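Local coordinates for phosphoglycerol transferase GacH (Streptococcus pyogenes MGAS5005, PDB 6DGM), which probably transfers glycerol phosphate onto the rhamnose polysaccharide of the streptococcal cell wall, through a manganese-binding catalytic domain of the sulfatase and lipoteichoic acid synthase type, at residues 63-68 with 244-249. Sequence-based numbering, arbitrary orientation.
Sequences DVLPNI and FTDKET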
loop_
_atom_site.group_PDB
_atom_site.type_symbol
_atom_site.label_atom_id
_atom_site.label_comp_id
_atom_site.label_asym_id
_atom_site.label_seq_id
_atom_site.Cartn_x
_atom_site.Cartn_y
_atom_site.Cartn_z
ATOM N N ASP A 63 -6.334 -18.420 16.290
ATOM C CA ASP A 63 -6.332 -17.531 15.139
ATOM C C ASP A 63 -6.297 -16.101 15.653
ATOM O O ASP A 63 -7.148 -15.708 16.460
ATOM C CB ASP A 63 -7.602 -17.781 14.335
ATOM C CG ASP A 63 -7.621 -17.050 13.018
ATOM O OD1 ASP A 63 -6.723 -16.224 12.743
ATOM O OD2 ASP A 63 -8.549 -17.316 12.235
ATOM N N VAL A 64 -5.301 -15.324 15.217
ATOM C CA VAL A 64 -5.157 -13.947 15.688
ATOM C C VAL A 64 -5.598 -12.929 14.652
ATOM O O VAL A 64 -5.564 -11.725 14.929
ATOM C CB VAL A 64 -3.732 -13.644 16.203
ATOM C CG1 VAL A 64 -3.431 -14.536 17.413
ATOM C CG2 VAL A 64 -2.689 -13.816 15.105
ATOM N N LEU A 65 -6.005 -13.375 13.469
ATOM C CA LEU A 65 -6.571 -12.478 12.469
ATOM C C LEU A 65 -7.947 -12.964 12.020
ATOM O O LEU A 65 -8.246 -12.931 10.821
ATOM C CB LEU A 65 -5.628 -12.372 11.269
ATOM C CG LEU A 65 -4.282 -11.695 11.536
ATOM C CD1 LEU A 65 -3.484 -11.632 10.236
ATOM C CD2 LEU A 65 -4.436 -10.301 12.100
ATOM N N PRO A 66 -8.828 -13.414 12.927
ATOM C CA PRO A 66 -10.121 -13.934 12.438
ATOM C C PRO A 66 -10.985 -12.889 11.756
ATOM O O PRO A 66 -11.604 -13.190 10.726
ATOM C CB PRO A 66 -10.784 -14.498 13.706
ATOM C CG PRO A 66 -10.174 -13.705 14.813
ATOM C CD PRO A 66 -8.745 -13.463 14.401
ATOM N N ASN A 67 -11.021 -11.658 12.277
ATOM C CA ASN A 67 -11.845 -10.629 11.649
ATOM C C ASN A 67 -11.260 -10.191 10.314
ATOM O O ASN A 67 -11.996 -9.962 9.350
ATOM C CB ASN A 67 -12.006 -9.425 12.574
ATOM C CG ASN A 67 -12.758 -9.771 13.844
ATOM O OD1 ASN A 67 -13.918 -10.175 13.801
ATOM N ND2 ASN A 67 -12.097 -9.632 14.975
ATOM N N ILE A 68 -9.940 -10.066 10.234
ATOM C CA ILE A 68 -9.336 -9.659 8.971
ATOM C C ILE A 68 -9.481 -10.759 7.933
ATOM O O ILE A 68 -9.728 -10.480 6.749
ATOM C CB ILE A 68 -7.890 -9.191 9.202
ATOM C CG1 ILE A 68 -7.914 -7.788 9.836
ATOM C CG2 ILE A 68 -7.118 -9.157 7.872
ATOM C CD1 ILE A 68 -6.571 -7.294 10.337
ATOM N N PHE A 244 -5.138 -7.520 18.857
ATOM C CA PHE A 244 -5.752 -6.212 19.090
ATOM C C PHE A 244 -6.008 -5.502 17.768
ATOM O O PHE A 244 -7.093 -4.960 17.534
ATOM C CB PHE A 244 -4.862 -5.321 19.975
ATOM C CG PHE A 244 -4.767 -5.767 21.404
ATOM C CD1 PHE A 244 -5.775 -5.468 22.299
ATOM C CD2 PHE A 244 -3.649 -6.453 21.866
ATOM C CE1 PHE A 244 -5.693 -5.876 23.632
ATOM C CE2 PHE A 244 -3.573 -6.873 23.186
ATOM C CZ PHE A 244 -4.587 -6.580 24.073
ATOM N N THR A 245 -5.011 -5.502 16.881
ATOM C CA THR A 245 -5.205 -4.885 15.577
ATOM C C THR A 245 -6.396 -5.495 14.869
ATOM O O THR A 245 -7.189 -4.784 14.245
ATOM C CB THR A 245 -3.956 -5.058 14.724
ATOM O OG1 THR A 245 -2.888 -4.316 15.331
ATOM C CG2 THR A 245 -4.179 -4.571 13.287
ATOM N N ASP A 246 -6.555 -6.809 14.992
ATOM C CA ASP A 246 -7.627 -7.498 14.295
ATOM C C ASP A 246 -8.986 -7.016 14.779
ATOM O O ASP A 246 -9.865 -6.687 13.971
ATOM C CB ASP A 246 -7.468 -8.997 14.506
ATOM C CG ASP A 246 -8.484 -9.795 13.743
ATOM O OD1 ASP A 246 -8.388 -9.833 12.504
ATOM O OD2 ASP A 246 -9.364 -10.391 14.389
ATOM N N LYS A 247 -9.170 -6.945 16.099
ATOM C CA LYS A 247 -10.434 -6.465 16.651
ATOM C C LYS A 247 -10.662 -4.992 16.339
ATOM O O LYS A 247 -11.793 -4.591 16.026
ATOM C CB LYS A 247 -10.472 -6.706 18.155
ATOM C CG LYS A 247 -10.465 -8.166 18.525
ATOM C CD LYS A 247 -10.422 -8.325 20.037
ATOM C CE LYS A 247 -10.258 -9.779 20.428
ATOM N NZ LYS A 247 -8.996 -10.351 19.877
ATOM N N GLU A 248 -9.618 -4.165 16.443
ATOM C CA GLU A 248 -9.799 -2.742 16.201
ATOM C C GLU A 248 -10.082 -2.458 14.729
ATOM O O GLU A 248 -10.785 -1.495 14.417
ATOM C CB GLU A 248 -8.585 -1.948 16.675
ATOM C CG GLU A 248 -8.300 -2.077 18.167
ATOM C CD GLU A 248 -9.396 -1.486 19.037
ATOM O OE1 GLU A 248 -10.237 -0.710 18.518
ATOM O OE2 GLU A 248 -9.421 -1.799 20.259
ATOM N N THR A 249 -9.520 -3.259 13.816
ATOM C CA THR A 249 -9.779 -3.072 12.393
ATOM C C THR A 249 -11.244 -3.361 12.084
ATOM O O THR A 249 -11.893 -2.606 11.349
ATOM C CB THR A 249 -8.840 -3.973 11.575
ATOM O OG1 THR A 249 -7.464 -3.650 11.858
ATOM C CG2 THR A 249 -9.080 -3.819 10.063
#
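Asp-246 plugs the N-terminus of helix 66-74 with its carboxylate, reaching across from the middle of the long helix 229-257 to meet Asn-67 and Ile-68. Its CG lies anti to the backbone N (chi1 -176°), and the two oxygens divide the first turn between them. OD1 accepts from Ile-68 N at 2.8 Å, on the syn side and 19° out of the carboxylate plane. OD2 uses its syn lone pair for the backbone N of Asn-67, 3.0 Å away, in a nearly straight bond (160°). A second, weak bond reaches the same OD2 from Asn-67 ND2, the amide plane turned only slightly from that of the carboxylate.

Packing is tight around this buried acid. CD of Pro-66 comes to 3.1 Å from Asp-246 OD2, CD2 of Leu-65 lies against its CB and OD1, and the CG1 branch of Ile-68 runs alongside OD1 in the opposite sense, to within van der Waals range of the Thr-249 methyl. Farther in, Ile-68 and Thr-249 both rest on Phe-267 of the central sheet, and the Thr-249 hydroxyl, which donates to Thr-245 O, also bonds Tyr-186.

The outer side is looser. Lys-247 meets Asn-67 only loosely, its CG 4.2 Å from Asn-67 ND2, and its amine turns back to Ser-243 O of its own helix. Asn-67 OD1 is hydrogen-bonded to Arg-250, farther along helix 229-257. At the exposed start of the turn, Asp-63 OD1 accepts from Leu-65 N in an Asx turn and pairs with Lys-69.

Leu-65 holds the N-cap position, while the N-H groups of Asn-67 and Ile-68 bond to a carboxylate from another helix. A carboxylate so gripped is probably stabilised as the anion, helped by the helix dipole, and the bonds tie the first turn of helix 66-74 to helix 229-257.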